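Local coordinates for protein scyllo-inosose 3-dehydrogenase (Thermotoga maritima, PDB 3IP1) that catalyses the NAD(+)-dependent oxidation of scyllo-inosose to 3-dehydro-scyllo-inosose, as a zinc-containing homodimeric dehydrogenase that probably serves myo-inositol breakdown, at residues E195-A200 and S359-T364; V199-V204 and P351-L356; A228-L233 and N252-L257; G222-L227 and L389-M394. All blocks are in the same frame, centred on the assembly; numbering follows the deposited sequence.

Contact 1: E195-A200 and S359-T364; sequences EPTSVA and SGMDMT. With CD (cadmium ion), chain F.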
# COMPACT_ATOMS: atom_id res chain seq x y z
N GLU A 195 12.20 -20.28 11.80
CA GLU A 195 11.73 -19.30 12.78
C GLU A 195 12.60 -18.03 12.83
O GLU A 195 12.07 -16.93 12.62
CB GLU A 195 11.55 -19.96 14.17
CG GLU A 195 10.78 -19.13 15.20
CD GLU A 195 11.65 -18.20 16.02
OE1 GLU A 195 12.89 -18.32 15.99
OE2 GLU A 195 11.10 -17.33 16.72
N PRO A 196 13.91 -18.15 13.10
CA PRO A 196 14.69 -16.88 13.10
C PRO A 196 14.73 -16.20 11.71
O PRO A 196 14.83 -14.97 11.63
CB PRO A 196 16.10 -17.32 13.52
CG PRO A 196 16.15 -18.82 13.26
CD PRO A 196 14.74 -19.30 13.52
N THR A 197 14.65 -16.98 10.64
CA THR A 197 14.69 -16.40 9.30
C THR A 197 13.40 -15.62 9.06
O THR A 197 13.41 -14.56 8.41
CB THR A 197 14.92 -17.48 8.18
OG1 THR A 197 16.17 -18.17 8.44
CG2 THR A 197 14.98 -16.83 6.77
N SER A 198 12.30 -16.13 9.64
CA SER A 198 10.97 -15.50 9.53
C SER A 198 10.85 -14.25 10.37
O SER A 198 10.07 -13.35 10.02
CB SER A 198 9.87 -16.51 9.91
OG SER A 198 9.84 -17.58 8.98
N VAL A 199 11.58 -14.18 11.48
CA VAL A 199 11.69 -12.94 12.24
C VAL A 199 12.28 -11.83 11.35
O VAL A 199 11.72 -10.74 11.28
CB VAL A 199 12.55 -13.13 13.53
CG1 VAL A 199 12.91 -11.77 14.15
CG2 VAL A 199 11.83 -14.03 14.57
N ALA A 200 13.41 -12.12 10.71
CA ALA A 200 14.04 -11.20 9.76
C ALA A 200 13.09 -10.88 8.61
O ALA A 200 12.94 -9.72 8.21
CB ALA A 200 15.33 -11.82 9.21
N SER A 359 14.22 -23.03 -2.95
CA SER A 359 14.68 -22.57 -4.25
C SER A 359 16.14 -22.12 -4.25
O SER A 359 16.60 -21.58 -5.25
CB SER A 359 13.78 -21.44 -4.74
OG SER A 359 14.02 -20.29 -3.96
N GLY A 360 16.88 -22.35 -3.16
CA GLY A 360 18.32 -22.03 -3.15
C GLY A 360 18.89 -21.20 -1.99
O GLY A 360 20.11 -21.20 -1.79
N MSE A 361 18.05 -20.50 -1.23
CA MSE A 361 18.53 -19.71 -0.11
C MSE A 361 18.83 -20.61 1.09
O MSE A 361 17.92 -20.99 1.85
CB MSE A 361 17.54 -18.61 0.27
CG MSE A 361 18.08 -17.59 1.28
SE MSE A 361 16.66 -16.37 1.90
CE MSE A 361 15.76 -17.57 3.14
N ASP A 362 20.11 -20.92 1.26
CA ASP A 362 20.58 -21.87 2.26
C ASP A 362 21.10 -21.18 3.54
O ASP A 362 22.25 -20.71 3.60
CB ASP A 362 21.68 -22.76 1.66
CG ASP A 362 22.21 -23.79 2.65
OD1 ASP A 362 21.60 -23.98 3.72
OD2 ASP A 362 23.24 -24.41 2.34
N MSE A 363 20.27 -21.17 4.58
CA MSE A 363 20.66 -20.54 5.83
C MSE A 363 21.56 -21.44 6.71
O MSE A 363 22.09 -20.97 7.71
CB MSE A 363 19.43 -20.10 6.62
CG MSE A 363 18.62 -19.01 5.97
SE MSE A 363 19.64 -17.37 5.78
CE MSE A 363 20.20 -17.14 7.62
N THR A 364 21.71 -22.71 6.34
CA THR A 364 22.48 -23.67 7.17
C THR A 364 23.95 -23.27 7.27
O THR A 364 24.64 -23.71 8.18
CB THR A 364 22.36 -25.15 6.69
OG1 THR A 364 23.00 -25.33 5.41
CG2 THR A 364 20.90 -25.58 6.61
CD CD F . 14.34 -17.49 18.12
O HOH W 1 14.82 -15.72 16.65
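Thr197 meets the loop 359-364 twice, its methyl against Met361 and its hydroxyl oxygen against Met363, both built as selenomethionine. The loop begins where helix 349-358 gives out: Ser359 is the first residue to leave helical geometry, and its OG still bonds back to Leu356 O. At Gly360 the chain takes a positive phi of 130°, where a beta carbon would collide with the carbonyl oxygen of Ser359. Met361 then runs out extended, with chi2 at -172°, and bends only at the selenium, so that CE arrives tip to tip with Thr197 CG2, 3.8 Å away. Asp362 faces the other way and closes an Asx turn: its OD1 accepts Thr364 N at 2.9 Å from above the carboxylate plane and Thr364 OG1 at 2.6 Å on the syn lone pair. Its OD2 forms a salt bridge with Arg186, which would probably hold the carboxylate ionised. Met363 brings CG within 3.6 Å of Thr197 OG1, then folds at chi2 and chi3 toward helix 224-235, where it packs on Ala231. Across the helix, Glu195 OE1 binds the cadmium ion at 2.7 Å; a water at 2.4 Å, His97 and Glu98 are also ligands. The same three residues bind zinc in this protein, at the position of the catalytic zinc in the family. Since Thr197 OG1 gives its hydrogen bond to Leu193 O, one turn back, just before helix 194-207 begins, what remains between the segments is pure van der Waals packing, two residues beyond a metal ligand.

Contact 2: V199-V204 and P351-L356; sequences VAYNAV and PRVISL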
# COMPACT_ATOMS: atom_id res chain seq x y z
N VAL A 199 11.58 -14.18 11.48
CA VAL A 199 11.69 -12.94 12.24
C VAL A 199 12.28 -11.83 11.35
O VAL A 199 11.72 -10.74 11.28
CB VAL A 199 12.55 -13.13 13.53
CG1 VAL A 199 12.91 -11.77 14.15
CG2 VAL A 199 11.83 -14.03 14.57
N ALA A 200 13.41 -12.12 10.71
CA ALA A 200 14.04 -11.20 9.76
C ALA A 200 13.09 -10.88 8.61
O ALA A 200 12.94 -9.72 8.21
CB ALA A 200 15.33 -11.82 9.21
N TYR A 201 12.45 -11.91 8.08
CA TYR A 201 11.54 -11.73 6.95
C TYR A 201 10.39 -10.79 7.32
O TYR A 201 10.10 -9.87 6.57
CB TYR A 201 11.01 -13.08 6.46
CG TYR A 201 10.30 -13.06 5.12
CD1 TYR A 201 9.01 -12.54 4.99
CD2 TYR A 201 10.90 -13.63 3.98
CE1 TYR A 201 8.34 -12.54 3.75
CE2 TYR A 201 10.25 -13.65 2.76
CZ TYR A 201 8.96 -13.10 2.65
OH TYR A 201 8.30 -13.10 1.44
N ASN A 202 9.76 -11.03 8.46
CA ASN A 202 8.68 -10.17 8.96
C ASN A 202 9.18 -8.73 9.12
O ASN A 202 8.49 -7.77 8.79
CB ASN A 202 8.16 -10.69 10.30
CG ASN A 202 6.97 -9.89 10.85
OD1 ASN A 202 5.89 -9.88 10.26
ND2 ASN A 202 7.16 -9.24 12.00
N ALA A 203 10.41 -8.59 9.61
CA ALA A 203 10.97 -7.28 9.85
C ALA A 203 11.23 -6.52 8.56
O ALA A 203 10.90 -5.34 8.49
CB ALA A 203 12.23 -7.40 10.70
N VAL A 204 11.79 -7.16 7.54
CA VAL A 204 12.18 -6.42 6.33
C VAL A 204 11.16 -6.38 5.17
O VAL A 204 11.14 -5.40 4.39
CB VAL A 204 13.58 -6.82 5.78
CG1 VAL A 204 14.65 -6.58 6.84
CG2 VAL A 204 13.63 -8.27 5.31
N PRO A 351 5.63 -19.98 5.20
CA PRO A 351 5.73 -20.82 4.01
C PRO A 351 6.54 -20.18 2.90
O PRO A 351 7.17 -20.89 2.12
CB PRO A 351 4.27 -21.05 3.59
CG PRO A 351 3.48 -19.97 4.26
CD PRO A 351 4.22 -19.66 5.53
N ARG A 352 6.56 -18.86 2.83
CA ARG A 352 7.40 -18.23 1.83
C ARG A 352 8.87 -18.38 2.19
O ARG A 352 9.70 -18.54 1.30
CB ARG A 352 7.06 -16.74 1.65
CG ARG A 352 5.81 -16.44 0.82
CD ARG A 352 5.60 -14.92 0.76
NE ARG A 352 4.37 -14.51 0.08
CZ ARG A 352 3.24 -14.19 0.70
NH1 ARG A 352 3.13 -14.25 2.03
NH2 ARG A 352 2.20 -13.81 -0.02
N VAL A 353 9.21 -18.31 3.47
CA VAL A 353 10.60 -18.56 3.90
C VAL A 353 11.01 -19.99 3.51
O VAL A 353 12.12 -20.21 3.05
CB VAL A 353 10.83 -18.32 5.40
CG1 VAL A 353 12.19 -18.94 5.85
CG2 VAL A 353 10.76 -16.82 5.71
N ILE A 354 10.09 -20.93 3.68
CA ILE A 354 10.33 -22.33 3.28
C ILE A 354 10.56 -22.47 1.76
O ILE A 354 11.53 -23.12 1.33
CB ILE A 354 9.20 -23.27 3.82
CG1 ILE A 354 9.28 -23.34 5.36
CG2 ILE A 354 9.30 -24.67 3.19
CD1 ILE A 354 7.94 -23.71 6.08
N SER A 355 9.70 -21.83 0.96
CA SER A 355 9.84 -21.85 -0.51
C SER A 355 11.14 -21.23 -0.95
O SER A 355 11.79 -21.71 -1.86
CB SER A 355 8.69 -21.13 -1.21
OG SER A 355 7.49 -21.83 -0.94
N LEU A 356 11.52 -20.15 -0.28
CA LEU A 356 12.76 -19.46 -0.56
C LEU A 356 13.96 -20.40 -0.32
O LEU A 356 14.83 -20.56 -1.19
CB LEU A 356 12.84 -18.21 0.32
CG LEU A 356 13.46 -16.90 -0.14
CD1 LEU A 356 13.32 -16.60 -1.64
CD2 LEU A 356 12.88 -15.80 0.69
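Tyr201 carries every contact between segments 199-204 and 351-356. Its CB already touches Val353 CG2, at 3.8 Å. With CG anti to the backbone N (chi1 -167°), the ring reaches across to helix 349-358, and CD2 comes within 3.6 Å of the same Val353 methyl. Further out, CE2 has Leu356 CD2 at 4.0 Å, lying in the ring plane at the edge. At the tip, OH sits 3.3 Å from Arg352 CD, on the aliphatic part of a side chain that crosses the tyrosine at about a right angle. The hydroxyl finds its hydrogen bond at Pro213 O of the second subunit, and Arg352 NE forms a salt bridge with Asp215 of that subunit. With a phenylalanine in place of Tyr201, Pro213 O would probably lose this partner and the subunit interface one of its polar ties. The two helices stand well apart, their local axes 10.7 Å from each other at 110°, a gap bridged by the long tyrosine. Tyr201 also rests on Ile232 of helix 224-235, while Ala203 and Val204 of the same helix 194-207 pack on strand 285-288 of the parallel sheet.

Contact 3: A228-L233 and N252-L257; sequences AAVAIL and NLAKEL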
# COMPACT_ATOMS: atom_id res chain seq x y z
N ALA A 228 20.04 -13.44 8.27
CA ALA A 228 18.87 -13.83 7.48
C ALA A 228 18.43 -12.67 6.61
O ALA A 228 18.16 -12.86 5.42
CB ALA A 228 17.73 -14.28 8.39
N ALA A 229 18.41 -11.47 7.19
CA ALA A 229 18.06 -10.28 6.41
C ALA A 229 18.98 -10.06 5.20
O ALA A 229 18.51 -9.67 4.14
CB ALA A 229 18.00 -9.03 7.29
N VAL A 230 20.28 -10.35 5.35
CA VAL A 230 21.22 -10.22 4.22
C VAL A 230 20.78 -11.11 3.09
O VAL A 230 20.64 -10.65 1.94
CB VAL A 230 22.68 -10.58 4.61
CG1 VAL A 230 23.56 -10.72 3.37
CG2 VAL A 230 23.25 -9.51 5.52
N ALA A 231 20.56 -12.38 3.42
CA ALA A 231 20.10 -13.38 2.48
C ALA A 231 18.77 -12.99 1.84
O ALA A 231 18.63 -13.03 0.61
CB ALA A 231 19.97 -14.75 3.18
N ILE A 232 17.80 -12.60 2.67
CA ILE A 232 16.45 -12.30 2.17
C ILE A 232 16.48 -11.13 1.19
O ILE A 232 15.86 -11.18 0.12
CB ILE A 232 15.46 -11.99 3.31
CG1 ILE A 232 15.12 -13.28 4.10
CG2 ILE A 232 14.19 -11.37 2.74
CD1 ILE A 232 14.67 -12.99 5.58
N LEU A 233 17.19 -10.07 1.58
CA LEU A 233 17.21 -8.83 0.83
C LEU A 233 18.05 -8.93 -0.44
O LEU A 233 17.73 -8.27 -1.42
CB LEU A 233 17.65 -7.68 1.73
CG LEU A 233 16.55 -7.33 2.75
CD1 LEU A 233 17.05 -6.37 3.86
CD2 LEU A 233 15.31 -6.76 2.01
N ASN A 252 32.22 -12.45 7.60
CA ASN A 252 32.49 -13.48 6.59
C ASN A 252 31.24 -14.31 6.23
O ASN A 252 31.02 -14.62 5.07
CB ASN A 252 33.63 -14.39 7.05
CG ASN A 252 34.96 -13.66 7.09
OD1 ASN A 252 35.12 -12.58 6.51
ND2 ASN A 252 35.94 -14.25 7.78
N LEU A 253 30.44 -14.64 7.24
CA LEU A 253 29.13 -15.26 6.99
C LEU A 253 28.22 -14.39 6.13
O LEU A 253 27.57 -14.91 5.23
CB LEU A 253 28.42 -15.64 8.29
CG LEU A 253 28.94 -16.91 8.96
CD1 LEU A 253 28.10 -17.21 10.21
CD2 LEU A 253 28.96 -18.11 8.00
N ALA A 254 28.16 -13.09 6.43
CA ALA A 254 27.37 -12.16 5.62
C ALA A 254 27.83 -12.16 4.15
O ALA A 254 26.99 -12.21 3.24
CB ALA A 254 27.43 -10.75 6.22
N LYS A 255 29.14 -12.12 3.90
CA LYS A 255 29.65 -12.24 2.53
C LYS A 255 29.20 -13.53 1.86
O LYS A 255 28.88 -13.55 0.68
CB LYS A 255 31.17 -12.14 2.48
CG LYS A 255 31.72 -10.73 2.66
CD LYS A 255 33.13 -10.64 2.06
CE LYS A 255 34.22 -11.06 3.06
NZ LYS A 255 35.34 -11.79 2.39
N GLU A 256 29.14 -14.61 2.63
CA GLU A 256 28.75 -15.89 2.11
C GLU A 256 27.27 -15.92 1.77
O GLU A 256 26.83 -16.69 0.92
CB GLU A 256 29.03 -16.94 3.17
CG GLU A 256 29.73 -18.17 2.66
CD GLU A 256 29.85 -19.24 3.73
OE1 GLU A 256 30.05 -18.89 4.91
OE2 GLU A 256 29.72 -20.43 3.38
N LEU A 257 26.50 -15.11 2.49
CA LEU A 257 25.06 -15.08 2.29
C LEU A 257 24.66 -14.08 1.19
O LEU A 257 23.49 -13.98 0.84
CB LEU A 257 24.35 -14.80 3.62
CG LEU A 257 24.48 -15.97 4.61
CD1 LEU A 257 24.05 -15.61 6.05
CD2 LEU A 257 23.73 -17.20 4.09
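The backbone N of Leu257, a residue that packs on both Val230 and Ala231, is shared by two carbonyls: it bonds to Leu253 O at 2.9 Å and, weakly, to Ala254 O at 3.0 Å. Those bonds lie within helix 248-257; nothing polar is exchanged with helix 224-235. Ala254 O also lies under a methyl, with Val230 CG1 at 3.7 Å, and Leu257 O lies 3.8 Å from Ala231 CA. Val230 and Leu257 reach toward each other. Both methyls of Val230 lie against the other helix: CG1, set anti to the backbone N by a chi1 of 168°, also touches Leu257 CB at 4.2 Å, and CG2 stands 4.4 Å from Ala254 CB. Beside it, the beta carbons of Ala231 and Leu257 meet. The small side chain of Ala231 probably lets the backbones come this close, the CA atoms of Ala231 and Leu257 being only 5.2 Å apart, while the local axes approach to 8.9 Å and run nearly parallel, 20° apart. This is the pairing of consecutive helices in a Rossmann fold, each following a strand of the parallel sheet: 216-220 leads into 224-235, and 240-244 into 248-257. Val230 also packs down on Ile219, Val241 and Leu243, and Ala254 on Leu243, filling the angle between helices and sheet. Glu245 and Arg250, which by similarity bind NAD(+), belong to the strand-to-helix turn and the helix of the second unit. Held by methyls against backbone and by alanine-sized neighbours, the pair depends on close fit and burial, with no charge or hydrogen bond across it.

Contact 4: G222-L227 and L389-M394; sequences GGPIGL and LVKVTM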
# COMPACT_ATOMS: atom_id res chain seq x y z
N GLY A 222 25.16 -8.44 12.79
CA GLY A 222 25.30 -9.71 12.06
C GLY A 222 25.06 -10.99 12.86
O GLY A 222 25.67 -12.03 12.59
N GLY A 223 24.16 -10.93 13.85
CA GLY A 223 23.64 -12.14 14.48
C GLY A 223 22.71 -12.85 13.49
O GLY A 223 22.53 -12.39 12.36
N PRO A 224 22.12 -13.99 13.89
CA PRO A 224 21.31 -14.74 12.93
C PRO A 224 20.18 -13.92 12.28
O PRO A 224 19.92 -14.08 11.07
CB PRO A 224 20.75 -15.89 13.77
CG PRO A 224 21.85 -16.12 14.80
CD PRO A 224 22.26 -14.71 15.18
N ILE A 225 19.55 -13.01 13.02
CA ILE A 225 18.53 -12.17 12.40
C ILE A 225 19.09 -11.26 11.30
O ILE A 225 18.58 -11.24 10.18
CB ILE A 225 17.68 -11.38 13.42
CG1 ILE A 225 16.81 -12.36 14.21
CG2 ILE A 225 16.81 -10.32 12.68
CD1 ILE A 225 16.33 -11.80 15.54
N GLY A 226 20.15 -10.52 11.62
CA GLY A 226 20.85 -9.71 10.60
C GLY A 226 21.35 -10.54 9.42
O GLY A 226 21.26 -10.12 8.28
N LEU A 227 21.85 -11.74 9.70
CA LEU A 227 22.32 -12.63 8.64
C LEU A 227 21.20 -13.13 7.71
O LEU A 227 21.41 -13.25 6.51
CB LEU A 227 23.11 -13.80 9.24
CG LEU A 227 24.48 -13.42 9.81
CD1 LEU A 227 25.23 -14.65 10.38
CD2 LEU A 227 25.34 -12.71 8.76
N LEU A 389 30.84 -18.70 18.31
CA LEU A 389 29.69 -19.51 17.94
C LEU A 389 28.49 -18.65 17.49
O LEU A 389 27.83 -18.03 18.32
CB LEU A 389 29.30 -20.43 19.10
CG LEU A 389 30.41 -21.33 19.66
CD1 LEU A 389 30.03 -21.88 21.04
CD2 LEU A 389 30.82 -22.46 18.71
N VAL A 390 28.23 -18.62 16.19
CA VAL A 390 27.09 -17.83 15.63
C VAL A 390 25.74 -18.48 15.97
O VAL A 390 24.81 -17.82 16.45
CB VAL A 390 27.23 -17.64 14.09
CG1 VAL A 390 26.12 -16.75 13.54
CG2 VAL A 390 28.58 -17.05 13.75
N LYS A 391 25.66 -19.78 15.69
CA LYS A 391 24.46 -20.55 15.95
C LYS A 391 24.87 -21.97 16.27
O LYS A 391 25.64 -22.60 15.54
CB LYS A 391 23.51 -20.50 14.74
CG LYS A 391 22.34 -21.50 14.74
CD LYS A 391 21.26 -21.17 15.78
CE LYS A 391 20.62 -19.82 15.48
NZ LYS A 391 19.68 -19.44 16.56
N VAL A 392 24.32 -22.46 17.39
CA VAL A 392 24.53 -23.82 17.88
C VAL A 392 23.19 -24.51 17.83
O VAL A 392 22.20 -23.97 18.30
CB VAL A 392 25.07 -23.81 19.33
CG1 VAL A 392 25.02 -25.22 19.96
CG2 VAL A 392 26.49 -23.26 19.36
N THR A 393 23.18 -25.72 17.27
CA THR A 393 21.93 -26.44 17.02
C THR A 393 21.95 -27.87 17.56
O THR A 393 22.84 -28.66 17.22
CB THR A 393 21.66 -26.51 15.48
OG1 THR A 393 21.72 -25.18 14.93
CG2 THR A 393 20.31 -27.13 15.17
N MSE A 394 20.94 -28.21 18.37
CA MSE A 394 20.69 -29.59 18.77
C MSE A 394 20.31 -30.45 17.57
O MSE A 394 19.43 -30.09 16.80
CB MSE A 394 19.58 -29.67 19.80
CG MSE A 394 19.53 -31.02 20.48
SE MSE A 394 17.86 -31.33 21.42
CE MSE A 394 16.74 -31.77 19.90
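The pyrrolidine ring of Pro224 is the one ring here, and it meets segment 389-394 through its CG corner, not as a stack. That atom, puckered exo, lies 3.8 Å from Val390 O and 4.0 Å from Lys391 CE. Lys391 gets there by a curled route: CG leaves anti to the backbone N (chi1 168°), and bends at chi2 and chi3 carry the methylenes past the proline. Its NZ then forms a salt bridge with Glu98, a metal ligand, and a hydrogen bond to Ile67 O. One turn along the helix, Leu227 CD1 and Val390 CG1 face each other tip to tip at 3.9 Å. Gly223 and Gly226 belong to what looks like the GxGxxG turn of a Rossmann dinucleotide site, with Gly223 as N-cap and its O taking Leu227 N at 2.8 Å. A beta carbon on Gly226 would crowd Gly222 CA, in keeping with a tight turn, and Gly222 N bonds to Glu245, which like Ile225 binds NAD(+) by similarity. The chain of 389-394 then runs on as strand 392-395, antiparallel to strand 57-66 in the sheet of the catalytic domain, and Val390 leans on Leu253 of helix 248-257.

All four contacts are buried, and none is held by a hydrogen bond between its own segments; what differs is the company they keep. Contacts 1 and 2 share helix 194-207, contacts 3 and 4 share helix 224-235, and the two helices pack on each other through Ala200 and Ala228. Contact 3 lies wholly within the Rossmann domain and rests on methyl and backbone packing. Contact 4 joins that domain to the catalytic one, its lysine passing on to a metal ligand. Contact 1 carries a metal ligand itself, beside plain packing. Only in contact 2 are touching side chains bonded to a neighbouring subunit, which ties it to the subunit interface.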